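Local coordinates for protein lipoxygenase (Cyanothece sp., PDB 5EK8) that probably inserts molecular oxygen into polyunsaturated fatty acids at a non-heme iron, acting as a 9R-lipoxygenase that also carries a PLAT domain, at residues 163-168 against 371-376; 307-312 against 340-345; 29-34 against 190-195. All coordinates share one frame; numbering follows the deposited sequence.

Contact 1. Residues 163-168 against 371-376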
ATOM      1  N   TRP A 163       5.121  12.644 -12.482  1.00 50.92           N
ATOM      2  CA  TRP A 163       4.594  11.370 -11.990  1.00 49.42           C
ATOM      3  C   TRP A 163       4.437  10.347 -13.105  1.00 54.58           C
ATOM      4  O   TRP A 163       3.337   9.850 -13.342  1.00 56.31           O
ATOM      5  CB  TRP A 163       3.253  11.581 -11.285  1.00 49.23           C
ATOM      6  CG  TRP A 163       3.386  12.114  -9.892  1.00 53.32           C
ATOM      7  CD1 TRP A 163       3.766  13.373  -9.527  1.00 53.23           C
ATOM      8  CD2 TRP A 163       3.137  11.401  -8.675  1.00 55.43           C
ATOM      9  NE1 TRP A 163       3.770  13.489  -8.157  1.00 51.46           N
ATOM     10  CE2 TRP A 163       3.386  12.292  -7.611  1.00 52.13           C
ATOM     11  CE3 TRP A 163       2.727  10.097  -8.380  1.00 54.78           C
ATOM     12  CZ2 TRP A 163       3.239  11.920  -6.277  1.00 50.07           C
ATOM     13  CZ3 TRP A 163       2.580   9.730  -7.051  1.00 52.74           C
ATOM     14  CH2 TRP A 163       2.836  10.638  -6.018  1.00 47.33           C
ATOM     15  N   PRO A 164       5.541  10.025 -13.794  1.00 57.93           N
ATOM     16  CA  PRO A 164       5.431   9.130 -14.949  1.00 55.93           C
ATOM     17  C   PRO A 164       5.078   7.711 -14.534  1.00 55.93           C
ATOM     18  O   PRO A 164       5.430   7.294 -13.430  1.00 53.92           O
ATOM     19  CB  PRO A 164       6.827   9.189 -15.570  1.00 56.20           C
ATOM     20  CG  PRO A 164       7.724   9.485 -14.422  1.00 57.31           C
ATOM     21  CD  PRO A 164       6.943  10.390 -13.511  1.00 56.42           C
ATOM     22  N   TYR A 165       4.384   6.986 -15.408  1.00 55.55           N
ATOM     23  CA  TYR A 165       4.056   5.592 -15.147  1.00 50.07           C
ATOM     24  C   TYR A 165       5.235   4.683 -15.466  1.00 52.26           C
ATOM     25  O   TYR A 165       5.979   4.927 -16.415  1.00 51.29           O
ATOM     26  CB  TYR A 165       2.835   5.160 -15.959  1.00 43.24           C
ATOM     27  CG  TYR A 165       1.513   5.557 -15.350  1.00 41.55           C
ATOM     28  CD1 TYR A 165       0.941   4.802 -14.341  1.00 40.06           C
ATOM     29  CD2 TYR A 165       0.831   6.682 -15.788  1.00 41.35           C
ATOM     30  CE1 TYR A 165      -0.266   5.153 -13.783  1.00 38.16           C
ATOM     31  CE2 TYR A 165      -0.383   7.039 -15.232  1.00 41.79           C
ATOM     32  CZ  TYR A 165      -0.924   6.271 -14.228  1.00 38.87           C
ATOM     33  OH  TYR A 165      -2.131   6.612 -13.664  1.00 48.81           O
ATOM     34  N   ASP A 166       5.400   3.640 -14.660  1.00 47.86           N
ATOM     35  CA  ASP A 166       6.415   2.621 -14.907  1.00 54.28           C
ATOM     36  C   ASP A 166       5.939   1.704 -16.030  1.00 59.37           C
ATOM     37  O   ASP A 166       4.932   1.013 -15.881  1.00 64.88           O
ATOM     38  CB  ASP A 166       6.693   1.812 -13.636  1.00 55.46           C
ATOM     39  CG  ASP A 166       7.970   0.991 -13.723  1.00 60.35           C
ATOM     40  OD1 ASP A 166       8.510   0.635 -12.656  1.00 66.16           O
ATOM     41  OD2 ASP A 166       8.440   0.697 -14.841  1.00 59.78           O
ATOM     42  N   PRO A 167       6.655   1.703 -17.164  1.00 60.63           N
ATOM     43  CA  PRO A 167       6.277   0.868 -18.311  1.00 63.19           C
ATOM     44  C   PRO A 167       6.787  -0.569 -18.208  1.00 68.64           C
ATOM     45  O   PRO A 167       6.494  -1.385 -19.079  1.00 73.42           O
ATOM     46  CB  PRO A 167       6.935   1.586 -19.488  1.00 59.28           C
ATOM     47  CG  PRO A 167       8.162   2.188 -18.893  1.00 60.15           C
ATOM     48  CD  PRO A 167       7.813   2.562 -17.467  1.00 60.12           C
ATOM     49  N   ASN A 168       7.536  -0.869 -17.152  1.00 73.96           N
ATOM     50  CA  ASN A 168       8.104  -2.200 -16.971  1.00 72.33           C
ATOM     51  C   ASN A 168       7.342  -3.030 -15.950  1.00 70.05           C
ATOM     52  O   ASN A 168       7.631  -4.211 -15.757  1.00 73.75           O
ATOM     53  CB  ASN A 168       9.569  -2.094 -16.557  1.00 73.50           C
ATOM     54  CG  ASN A 168      10.454  -1.610 -17.685  1.00 81.09           C
ATOM     55  OD1 ASN A 168      10.294  -2.028 -18.834  1.00 82.91           O
ATOM     56  ND2 ASN A 168      11.385  -0.715 -17.368  1.00 84.25           N
ATOM     57  N   ALA A 371      -3.067   6.329  -6.326  1.00 39.94           N
ATOM     58  CA  ALA A 371      -2.129   7.367  -5.903  1.00 47.00           C
ATOM     59  C   ALA A 371      -1.567   8.121  -7.104  1.00 45.81           C
ATOM     60  O   ALA A 371      -1.730   9.342  -7.221  1.00 50.40           O
ATOM     61  CB  ALA A 371      -1.001   6.767  -5.081  1.00 50.97           C
ATOM     62  N   VAL A 372      -0.918   7.384  -7.999  1.00 39.10           N
ATOM     63  CA  VAL A 372      -0.305   7.976  -9.179  1.00 43.03           C
ATOM     64  C   VAL A 372      -1.300   8.810  -9.980  1.00 43.50           C
ATOM     65  O   VAL A 372      -1.032   9.974 -10.283  1.00 43.27           O
ATOM     66  CB  VAL A 372       0.303   6.901 -10.096  1.00 42.56           C
ATOM     67  CG1 VAL A 372       0.867   7.544 -11.346  1.00 41.25           C
ATOM     68  CG2 VAL A 372       1.390   6.124  -9.353  1.00 42.65           C
ATOM     69  N   ALA A 373      -2.453   8.225 -10.303  1.00 46.27           N
ATOM     70  CA  ALA A 373      -3.484   8.959 -11.036  1.00 44.89           C
ATOM     71  C   ALA A 373      -3.896  10.239 -10.301  1.00 53.45           C
ATOM     72  O   ALA A 373      -3.993  11.321 -10.902  1.00 60.21           O
ATOM     73  CB  ALA A 373      -4.689   8.078 -11.265  1.00 40.74           C
ATOM     74  N   CYS A 374      -4.125  10.099  -8.996  1.00 48.15           N
ATOM     75  CA  CYS A 374      -4.558  11.206  -8.154  1.00 45.93           C
ATOM     76  C   CYS A 374      -3.601  12.381  -8.222  1.00 46.99           C
ATOM     77  O   CYS A 374      -3.996  13.494  -8.573  1.00 47.87           O
ATOM     78  CB  CYS A 374      -4.700  10.745  -6.703  1.00 45.71           C
ATOM     79  SG  CYS A 374      -4.893  12.086  -5.509  1.00 47.31           S
ATOM     80  N   PHE A 375      -2.342  12.132  -7.882  1.00 48.13           N
ATOM     81  CA  PHE A 375      -1.348  13.197  -7.877  1.00 50.14           C
ATOM     82  C   PHE A 375      -1.070  13.699  -9.286  1.00 51.69           C
ATOM     83  O   PHE A 375      -0.585  14.813  -9.471  1.00 53.95           O
ATOM     84  CB  PHE A 375      -0.053  12.724  -7.210  1.00 47.99           C
ATOM     85  CG  PHE A 375      -0.124  12.703  -5.709  1.00 51.57           C
ATOM     86  CD1 PHE A 375       0.095  13.860  -4.978  1.00 50.23           C
ATOM     87  CD2 PHE A 375      -0.423  11.535  -5.028  1.00 51.11           C
ATOM     88  CE1 PHE A 375       0.026  13.849  -3.602  1.00 50.11           C
ATOM     89  CE2 PHE A 375      -0.493  11.519  -3.651  1.00 48.35           C
ATOM     90  CZ  PHE A 375      -0.269  12.678  -2.939  1.00 50.26           C
ATOM     91  N   ARG A 376      -1.387  12.876 -10.280  1.00 49.89           N
ATOM     92  CA  ARG A 376      -1.218  13.288 -11.663  1.00 46.25           C
ATOM     93  C   ARG A 376      -2.255  14.321 -12.075  1.00 46.74           C
ATOM     94  O   ARG A 376      -1.934  15.257 -12.803  1.00 48.67           O
ATOM     95  CB  ARG A 376      -1.295  12.088 -12.602  1.00 45.01           C
ATOM     96  CG  ARG A 376       0.020  11.374 -12.822  1.00 44.26           C
ATOM     97  CD  ARG A 376      -0.172  10.155 -13.721  1.00 40.59           C
ATOM     98  NE  ARG A 376      -0.395  10.531 -15.111  1.00 35.32           N
ATOM     99  CZ  ARG A 376       0.551  10.517 -16.042  1.00 42.86           C
ATOM    100  NH1 ARG A 376       1.782  10.137 -15.733  1.00 43.77           N
ATOM    101  NH2 ARG A 376       0.268  10.875 -17.286  1.00 52.37           N
TER
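Trp-163 lies flat against one side of helix 337-377, and the CB of Phe-375 sits over the middle of its six-membered ring. This is a CH-pi contact, 3.5 Å from Phe-375 CB to the ring centroid. The Phe-375 ring runs on nearly parallel to the indole, with the planes 5° apart, but it is slid so far aside that the two rings barely overlap. On the same six-membered ring, Trp-163 CE3 comes to 3.8 Å from Val-372 CA, approaching obliquely. Tyr-165 continues the packing: Val-372 CG1 stands over one face of its ring, nearer the rim than the centre, 3.6 Å from Tyr-165 CE1.

Arg-376 passes its CG along Trp-163 CB and lays CD, NE and its guanidinium against Tyr-165. The bend at chi3 (73°) places Arg-376 NE 3.5 Å from Tyr-165 CE2. That carbon lies over one guanidinium face near its rim, the two planes tilted 38°. Arg-376 NH1 donates to Trp-163 O over 2.9 Å, with the oxygen close to the guanidinium plane but the donor well above the plane of the carbonyl. By contrast, the loop leaves the helix after Tyr-165: Pro-167 and Asn-168 are exposed, and Asp-166 OD2 accepts from the backbone N of Asn-168, an Asx turn.

Arg-376 NE also pairs with Asp-491, and NH1 with Asp-63. A buried arginine set between two carboxylates and a carbonyl probably stays charged, and it joins the loop after strand 53-61, probably part of the PLAT domain, and the 163-168 loop to helices 337-377 and 482-495.

Contact 2. Residues 307-312 against 340-345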
ATOM      1  N   THR A 307     -14.806 -28.160  12.057  1.00 53.71           N
ATOM      2  CA  THR A 307     -15.248 -29.546  11.947  1.00 54.11           C
ATOM      3  C   THR A 307     -14.148 -30.459  11.408  1.00 49.34           C
ATOM      4  O   THR A 307     -13.963 -31.569  11.908  1.00 47.49           O
ATOM      5  CB  THR A 307     -16.481 -29.662  11.054  1.00 62.08           C
ATOM      6  OG1 THR A 307     -16.158 -29.201   9.738  1.00 67.85           O
ATOM      7  CG2 THR A 307     -17.604 -28.816  11.616  1.00 65.66           C
ATOM      8  N   MET A 308     -13.432 -29.999  10.386  1.00 46.72           N
ATOM      9  CA  MET A 308     -12.258 -30.721   9.900  1.00 49.84           C
ATOM     10  C   MET A 308     -11.315 -29.821   9.113  1.00 46.67           C
ATOM     11  O   MET A 308     -11.637 -28.683   8.805  1.00 47.91           O
ATOM     12  CB  MET A 308     -12.664 -31.917   9.030  1.00 54.00           C
ATOM     13  CG  MET A 308     -13.296 -31.556   7.695  1.00 56.07           C
ATOM     14  SD  MET A 308     -13.565 -33.020   6.666  1.00 58.03           S
ATOM     15  CE  MET A 308     -14.657 -33.994   7.702  1.00 36.98           C
ATOM     16  N   ILE A 309     -10.133 -30.345   8.821  1.00 42.58           N
ATOM     17  CA  ILE A 309      -9.155 -29.679   7.981  1.00 41.46           C
ATOM     18  C   ILE A 309      -8.577 -30.752   7.090  1.00 46.58           C
ATOM     19  O   ILE A 309      -8.094 -31.779   7.573  1.00 50.62           O
ATOM     20  CB  ILE A 309      -8.016 -28.994   8.787  1.00 38.96           C
ATOM     21  CG1 ILE A 309      -8.557 -27.888   9.695  1.00 38.62           C
ATOM     22  CG2 ILE A 309      -6.949 -28.425   7.852  1.00 32.51           C
ATOM     23  CD1 ILE A 309      -7.495 -27.238  10.538  1.00 40.67           C
ATOM     24  N   THR A 310      -8.655 -30.531   5.787  1.00 45.15           N
ATOM     25  CA  THR A 310      -8.069 -31.460   4.844  1.00 43.06           C
ATOM     26  C   THR A 310      -6.776 -30.872   4.306  1.00 42.26           C
ATOM     27  O   THR A 310      -6.670 -29.657   4.076  1.00 37.87           O
ATOM     28  CB  THR A 310      -9.026 -31.783   3.690  1.00 42.58           C
ATOM     29  OG1 THR A 310      -9.074 -30.676   2.778  1.00 45.27           O
ATOM     30  CG2 THR A 310     -10.413 -32.069   4.230  1.00 37.13           C
ATOM     31  N   ILE A 311      -5.790 -31.742   4.127  1.00 43.61           N
ATOM     32  CA  ILE A 311      -4.488 -31.314   3.641  1.00 45.28           C
ATOM     33  C   ILE A 311      -4.022 -32.198   2.490  1.00 48.58           C
ATOM     34  O   ILE A 311      -3.910 -33.416   2.626  1.00 46.15           O
ATOM     35  CB  ILE A 311      -3.424 -31.339   4.760  1.00 40.25           C
ATOM     36  CG1 ILE A 311      -3.804 -30.389   5.897  1.00 43.48           C
ATOM     37  CG2 ILE A 311      -2.060 -30.967   4.200  1.00 39.05           C
ATOM     38  CD1 ILE A 311      -2.829 -30.418   7.070  1.00 44.83           C
ATOM     39  N   GLN A 312      -3.753 -31.578   1.349  1.00 46.10           N
ATOM     40  CA  GLN A 312      -3.228 -32.315   0.211  1.00 47.31           C
ATOM     41  C   GLN A 312      -1.927 -31.674  -0.256  1.00 47.61           C
ATOM     42  O   GLN A 312      -1.925 -30.552  -0.753  1.00 47.01           O
ATOM     43  CB  GLN A 312      -4.256 -32.362  -0.918  1.00 45.55           C
ATOM     44  CG  GLN A 312      -3.886 -33.319  -2.016  1.00 46.05           C
ATOM     45  CD  GLN A 312      -4.964 -33.458  -3.056  1.00 44.31           C
ATOM     46  OE1 GLN A 312      -5.150 -34.535  -3.611  1.00 39.34           O
ATOM     47  NE2 GLN A 312      -5.688 -32.373  -3.324  1.00 30.52           N
ATOM     48  N   LEU A 340      -3.602 -30.544  15.756  1.00 42.52           N
ATOM     49  CA  LEU A 340      -2.848 -29.319  16.048  1.00 46.01           C
ATOM     50  C   LEU A 340      -1.906 -28.922  14.900  1.00 47.87           C
ATOM     51  O   LEU A 340      -1.811 -27.744  14.519  1.00 48.63           O
ATOM     52  CB  LEU A 340      -2.047 -29.486  17.343  1.00 45.09           C
ATOM     53  CG  LEU A 340      -2.866 -29.554  18.635  1.00 42.32           C
ATOM     54  CD1 LEU A 340      -2.087 -30.250  19.740  1.00 35.53           C
ATOM     55  CD2 LEU A 340      -3.290 -28.160  19.061  1.00 37.34           C
ATOM     56  N   GLN A 341      -1.220 -29.917  14.350  1.00 49.36           N
ATOM     57  CA  GLN A 341      -0.297 -29.712  13.237  1.00 51.38           C
ATOM     58  C   GLN A 341      -1.038 -29.273  11.969  1.00 49.11           C
ATOM     59  O   GLN A 341      -0.549 -28.425  11.215  1.00 47.17           O
ATOM     60  CB  GLN A 341       0.510 -30.990  12.984  1.00 51.36           C
ATOM     61  CG  GLN A 341       1.530 -31.281  14.081  1.00 53.53           C
ATOM     62  CD  GLN A 341       1.884 -32.754  14.192  1.00 57.46           C
ATOM     63  OE1 GLN A 341       1.474 -33.572  13.369  1.00 56.83           O
ATOM     64  NE2 GLN A 341       2.642 -33.100  15.225  1.00 64.72           N
ATOM     65  N   ALA A 342      -2.223 -29.840  11.750  1.00 45.82           N
ATOM     66  CA  ALA A 342      -3.082 -29.395  10.656  1.00 44.15           C
ATOM     67  C   ALA A 342      -3.440 -27.919  10.824  1.00 45.95           C
ATOM     68  O   ALA A 342      -3.374 -27.138   9.866  1.00 43.91           O
ATOM     69  CB  ALA A 342      -4.344 -30.244  10.582  1.00 39.80           C
ATOM     70  N   LYS A 343      -3.808 -27.535  12.045  1.00 44.39           N
ATOM     71  CA  LYS A 343      -4.176 -26.147  12.320  1.00 42.06           C
ATOM     72  C   LYS A 343      -3.005 -25.201  12.060  1.00 40.91           C
ATOM     73  O   LYS A 343      -3.184 -24.098  11.527  1.00 39.49           O
ATOM     74  CB  LYS A 343      -4.675 -25.994  13.759  1.00 43.56           C
ATOM     75  CG  LYS A 343      -6.146 -26.326  13.938  1.00 44.94           C
ATOM     76  CD  LYS A 343      -6.600 -26.100  15.372  1.00 44.12           C
ATOM     77  CE  LYS A 343      -5.872 -27.024  16.336  1.00 48.29           C
ATOM     78  NZ  LYS A 343      -6.471 -26.999  17.702  1.00 50.36           N
ATOM     79  N   ARG A 344      -1.804 -25.635  12.424  1.00 44.64           N
ATOM     80  CA  ARG A 344      -0.625 -24.816  12.158  1.00 44.79           C
ATOM     81  C   ARG A 344      -0.376 -24.661  10.650  1.00 46.43           C
ATOM     82  O   ARG A 344      -0.081 -23.558  10.165  1.00 42.84           O
ATOM     83  CB  ARG A 344       0.606 -25.411  12.839  1.00 38.96           C
ATOM     84  CG  ARG A 344       1.868 -24.582  12.659  1.00 37.76           C
ATOM     85  CD  ARG A 344       3.031 -25.240  13.361  1.00 41.15           C
ATOM     86  NE  ARG A 344       4.311 -24.624  13.036  1.00 44.11           N
ATOM     87  CZ  ARG A 344       5.481 -25.229  13.214  1.00 51.14           C
ATOM     88  NH1 ARG A 344       5.517 -26.464  13.700  1.00 48.04           N
ATOM     89  NH2 ARG A 344       6.611 -24.608  12.902  1.00 57.13           N
ATOM     90  N   ILE A 345      -0.491 -25.770   9.916  1.00 45.73           N
ATOM     91  CA  ILE A 345      -0.311 -25.749   8.462  1.00 42.53           C
ATOM     92  C   ILE A 345      -1.292 -24.778   7.796  1.00 43.36           C
ATOM     93  O   ILE A 345      -0.898 -23.938   6.968  1.00 43.75           O
ATOM     94  CB  ILE A 345      -0.482 -27.152   7.850  1.00 36.47           C
ATOM     95  CG1 ILE A 345       0.694 -28.046   8.244  1.00 33.35           C
ATOM     96  CG2 ILE A 345      -0.564 -27.060   6.336  1.00 32.17           C
ATOM     97  CD1 ILE A 345       0.683 -29.402   7.584  1.00 33.43           C
TER
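Ile-309 and Ile-311 reach from a strand of the antiparallel sheet to Ala-342, Lys-343 and Ile-345 on the long helix 337-377, an alpha-on-beta packing in the lipoxygenase catalytic domain. The strand segment and the helix segment run at 68° to each other, their axes 8.9 Å apart at closest approach. Only alternate residues of the strand face the helix, so Thr-310 points the other way.

Both isoleucines take the same shape. In Ile-309, CG1 is anti to the carbonyl carbon (chi1 -62°), and an extended chi2 then carries CD1 straight out from the strand to the helix. Ile-309 CD1 lies 3.8 Å from Lys-343 CG, and the two side chains cross at about a right angle. The CG2 branch of Ile-309 approaches the CB of Ala-342 more loosely, at 4.2 Å. Ile-311 repeats the conformation two residues on, and its CD1 settles beside the helix backbone, 3.7 Å from the CA of Ala-342.

Between the two segments the closest CA atoms are those of Ile-309 and Ala-342, 6.6 Å apart. Ala-342 CB faces both isoleucines, closer to Ile-311 CD1 (3.8 Å). Lys-343 sets off from its backbone away from the strand, yet its CG, anti to the carbonyl carbon, still touches Ile-309 CD1. The chain bends at chi3 (-63°), and NZ makes a salt bridge to Asp-247 and a bond to the carbonyl of Arg-245. Phe-250 of helix 247-256 touches both Ile-309 and Lys-343, and Tyr-331 of the edge strand touches Ala-342. Ile-345, like the strand isoleucines, has CG1 anti to the carbonyl carbon. At the far end of the interface two methyls meet, Ile-311 CD1 and Ile-345 CD1, 3.7 Å apart.

Contact 3. Residues 29-34 against 190-195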
ATOM      1  N   LEU A  29      20.887  15.811   8.357  1.00 65.39           N
ATOM      2  CA  LEU A  29      20.782  15.630   6.909  1.00 65.66           C
ATOM      3  C   LEU A  29      19.347  15.406   6.454  1.00 67.29           C
ATOM      4  O   LEU A  29      18.918  15.969   5.449  1.00 69.44           O
ATOM      5  CB  LEU A  29      21.656  14.466   6.448  1.00 66.14           C
ATOM      6  CG  LEU A  29      23.151  14.784   6.392  1.00 69.54           C
ATOM      7  CD1 LEU A  29      23.890  13.693   5.639  1.00 71.82           C
ATOM      8  CD2 LEU A  29      23.402  16.153   5.763  1.00 69.56           C
ATOM      9  N   ILE A  30      18.611  14.583   7.195  1.00 65.44           N
ATOM     10  CA  ILE A  30      17.214  14.311   6.880  1.00 63.78           C
ATOM     11  C   ILE A  30      16.383  15.585   6.931  1.00 64.80           C
ATOM     12  O   ILE A  30      15.700  15.935   5.967  1.00 68.73           O
ATOM     13  CB  ILE A  30      16.606  13.279   7.848  1.00 64.11           C
ATOM     14  CG1 ILE A  30      17.232  11.904   7.629  1.00 66.99           C
ATOM     15  CG2 ILE A  30      15.103  13.203   7.666  1.00 63.70           C
ATOM     16  CD1 ILE A  30      16.689  10.837   8.556  1.00 67.89           C
ATOM     17  N   GLU A  31      16.456  16.278   8.063  1.00 68.48           N
ATOM     18  CA  GLU A  31      15.680  17.493   8.273  1.00 67.97           C
ATOM     19  C   GLU A  31      15.978  18.550   7.215  1.00 62.36           C
ATOM     20  O   GLU A  31      15.072  19.238   6.733  1.00 60.08           O
ATOM     21  CB  GLU A  31      15.945  18.053   9.673  1.00 71.58           C
ATOM     22  CG  GLU A  31      15.339  17.221  10.794  1.00 81.15           C
ATOM     23  CD  GLU A  31      15.684  17.748  12.181  1.00 90.81           C
ATOM     24  OE1 GLU A  31      16.860  18.104  12.418  1.00 91.77           O
ATOM     25  OE2 GLU A  31      14.776  17.807  13.038  1.00 97.58           O
ATOM     26  N   GLU A  32      17.245  18.676   6.841  1.00 60.70           N
ATOM     27  CA  GLU A  32      17.603  19.684   5.856  1.00 66.18           C
ATOM     28  C   GLU A  32      17.133  19.262   4.470  1.00 70.86           C
ATOM     29  O   GLU A  32      16.631  20.091   3.716  1.00 72.66           O
ATOM     30  CB  GLU A  32      19.104  19.961   5.888  1.00 70.69           C
ATOM     31  CG  GLU A  32      19.459  20.975   6.971  1.00 78.62           C
ATOM     32  CD  GLU A  32      20.943  21.077   7.251  1.00 81.09           C
ATOM     33  OE1 GLU A  32      21.743  20.543   6.454  1.00 86.50           O
ATOM     34  OE2 GLU A  32      21.302  21.696   8.277  1.00 73.46           O
ATOM     35  N   LYS A  33      17.253  17.972   4.163  1.00 71.44           N
ATOM     36  CA  LYS A  33      16.692  17.413   2.933  1.00 66.00           C
ATOM     37  C   LYS A  33      15.221  17.775   2.809  1.00 62.39           C
ATOM     38  O   LYS A  33      14.745  18.137   1.734  1.00 67.00           O
ATOM     39  CB  LYS A  33      16.859  15.893   2.905  1.00 69.16           C
ATOM     40  CG  LYS A  33      16.433  15.223   1.605  1.00 72.56           C
ATOM     41  CD  LYS A  33      16.650  13.717   1.706  1.00 78.26           C
ATOM     42  CE  LYS A  33      16.654  13.040   0.341  1.00 84.64           C
ATOM     43  NZ  LYS A  33      17.189  11.646   0.405  1.00 84.17           N
ATOM     44  N   ALA A  34      14.510  17.678   3.926  1.00 57.91           N
ATOM     45  CA  ALA A  34      13.108  18.065   3.974  1.00 61.43           C
ATOM     46  C   ALA A  34      12.917  19.561   3.759  1.00 65.94           C
ATOM     47  O   ALA A  34      11.967  19.980   3.094  1.00 70.76           O
ATOM     48  CB  ALA A  34      12.500  17.654   5.294  1.00 62.16           C
ATOM     49  N   ARG A 190       8.018  10.084  10.098  1.00 54.31           N
ATOM     50  CA  ARG A 190       7.951   8.730   9.552  1.00 51.74           C
ATOM     51  C   ARG A 190       9.353   8.147   9.348  1.00 50.85           C
ATOM     52  O   ARG A 190       9.632   7.000   9.731  1.00 52.46           O
ATOM     53  CB  ARG A 190       7.153   8.754   8.239  1.00 51.81           C
ATOM     54  CG  ARG A 190       7.330   7.558   7.320  1.00 50.29           C
ATOM     55  CD  ARG A 190       6.900   6.258   7.978  1.00 48.38           C
ATOM     56  NE  ARG A 190       7.120   5.106   7.105  1.00 41.96           N
ATOM     57  CZ  ARG A 190       8.319   4.661   6.737  1.00 44.70           C
ATOM     58  NH1 ARG A 190       8.422   3.605   5.941  1.00 41.04           N
ATOM     59  NH2 ARG A 190       9.422   5.267   7.160  1.00 51.65           N
ATOM     60  N   LYS A 191      10.238   8.956   8.771  1.00 49.23           N
ATOM     61  CA  LYS A 191      11.640   8.585   8.597  1.00 45.07           C
ATOM     62  C   LYS A 191      12.327   8.271   9.930  1.00 43.54           C
ATOM     63  O   LYS A 191      12.962   7.226  10.085  1.00 43.78           O
ATOM     64  CB  LYS A 191      12.400   9.704   7.882  1.00 43.26           C
ATOM     65  CG  LYS A 191      11.995   9.932   6.437  1.00 44.33           C
ATOM     66  CD  LYS A 191      13.095  10.661   5.679  1.00 42.25           C
ATOM     67  CE  LYS A 191      12.752  10.834   4.198  1.00 36.98           C
ATOM     68  NZ  LYS A 191      13.897  11.425   3.422  1.00 35.12           N
ATOM     69  N   PHE A 192      12.186   9.184  10.889  1.00 42.62           N
ATOM     70  CA  PHE A 192      12.819   9.042  12.197  1.00 45.42           C
ATOM     71  C   PHE A 192      12.356   7.785  12.928  1.00 47.96           C
ATOM     72  O   PHE A 192      13.171   7.037  13.472  1.00 45.83           O
ATOM     73  CB  PHE A 192      12.539  10.274  13.056  1.00 46.78           C
ATOM     74  CG  PHE A 192      13.306  11.492  12.637  1.00 52.42           C
ATOM     75  CD1 PHE A 192      14.393  11.383  11.787  1.00 56.75           C
ATOM     76  CD2 PHE A 192      12.945  12.745  13.095  1.00 55.06           C
ATOM     77  CE1 PHE A 192      15.104  12.506  11.398  1.00 57.99           C
ATOM     78  CE2 PHE A 192      13.653  13.872  12.714  1.00 56.27           C
ATOM     79  CZ  PHE A 192      14.735  13.753  11.865  1.00 56.09           C
ATOM     80  N   GLN A 193      11.046   7.554  12.934  1.00 51.09           N
ATOM     81  CA  GLN A 193      10.491   6.343  13.528  1.00 52.38           C
ATOM     82  C   GLN A 193      11.060   5.103  12.849  1.00 51.32           C
ATOM     83  O   GLN A 193      11.435   4.130  13.515  1.00 51.33           O
ATOM     84  CB  GLN A 193       8.965   6.333  13.435  1.00 50.66           C
ATOM     85  CG  GLN A 193       8.283   7.313  14.361  1.00 55.73           C
ATOM     86  CD  GLN A 193       6.881   6.870  14.718  1.00 61.75           C
ATOM     87  OE1 GLN A 193       6.495   5.729  14.450  1.00 59.15           O
ATOM     88  NE2 GLN A 193       6.107   7.768  15.326  1.00 65.78           N
ATOM     89  N   ALA A 194      11.135   5.147  11.523  1.00 51.61           N
ATOM     90  CA  ALA A 194      11.676   4.013  10.784  1.00 58.76           C
ATOM     91  C   ALA A 194      13.096   3.689  11.232  1.00 56.18           C
ATOM     92  O   ALA A 194      13.395   2.555  11.624  1.00 50.78           O
ATOM     93  CB  ALA A 194      11.643   4.284   9.286  1.00 60.70           C
ATOM     94  N   TYR A 195      13.964   4.695  11.189  1.00 60.37           N
ATOM     95  CA  TYR A 195      15.377   4.490  11.480  1.00 61.58           C
ATOM     96  C   TYR A 195      15.599   4.118  12.941  1.00 58.78           C
ATOM     97  O   TYR A 195      16.523   3.375  13.265  1.00 58.42           O
ATOM     98  CB  TYR A 195      16.178   5.739  11.100  1.00 68.97           C
ATOM     99  CG  TYR A 195      16.242   5.944   9.601  1.00 76.59           C
ATOM    100  CD1 TYR A 195      16.615   4.900   8.759  1.00 79.83           C
ATOM    101  CD2 TYR A 195      15.898   7.163   9.024  1.00 78.10           C
ATOM    102  CE1 TYR A 195      16.667   5.067   7.386  1.00 82.48           C
ATOM    103  CE2 TYR A 195      15.945   7.341   7.647  1.00 80.79           C
ATOM    104  CZ  TYR A 195      16.330   6.287   6.831  1.00 82.31           C
ATOM    105  OH  TYR A 195      16.377   6.451   5.461  1.00 79.82           O
TER
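The NZ of Lys-191 is gripped by a salt bridge to Asp-185 OD2 and lies across from Lys-33, 4.0 Å from that residue's CD. The two lysines cross at about a right angle, and their NZ atoms come within 4.5 Å of each other, like charges near the surface.

Next to the lysines the contact turns apolar. Ile-30 is its buried centre: with CG1 anti to the carbonyl carbon (chi1 -68°) and CD1 extended beyond it, the side chain reaches across to helix 188-214. Ile-30 CD1 meets the edge of the Phe-192 ring at CE1, 3.7 Å away, and lies 3.7 Å from Tyr-195 CE2. The CG2 branch of Ile-30 touches Lys-191 CD at 3.8 Å, the two side chains sliding past each other in opposite directions. Glu-31 adds its CG at another point of the Phe-192 edge, 3.7 Å from CZ.

The two helix segments run nearly antiparallel, at 157°, with axes 11.4 Å apart, a spacing bridged by side chains. Ile-21 of helix 2-21 packs on both Ile-30 and Tyr-195, and Arg-190 NH1 bonds to Asn-667 O, next to the iron-binding C-terminal Ile-668. Helix 24-36 therefore meets helix 188-214 mainly through apolar contact, and Asp-185 probably softens the repulsion between the lysines.

In the fold
From the N terminus, helix 24-36 opens contact 3 at 29-34. The chain then builds the strands of what is probably the PLAT domain and leaves them through 163-168, the first half of contact 1, before helix 188-214 closes contact 3 at 190-195; contacts 1 and 3 therefore cross. Contact 2 opens later, at 307-312, and closes 28 residues on, past strand 329-331, at 340-345, nested inside the loop that 371-376 closes for contact 1. Contacts 1 and 2 share helix 337-377, which also supplies the iron ligands His-359 and His-364, yet their centres lie about 43 Å apart. Together the three tie the loop after strand 152-160, helix 24-36 and the sheet strand 303-313 to the helical body.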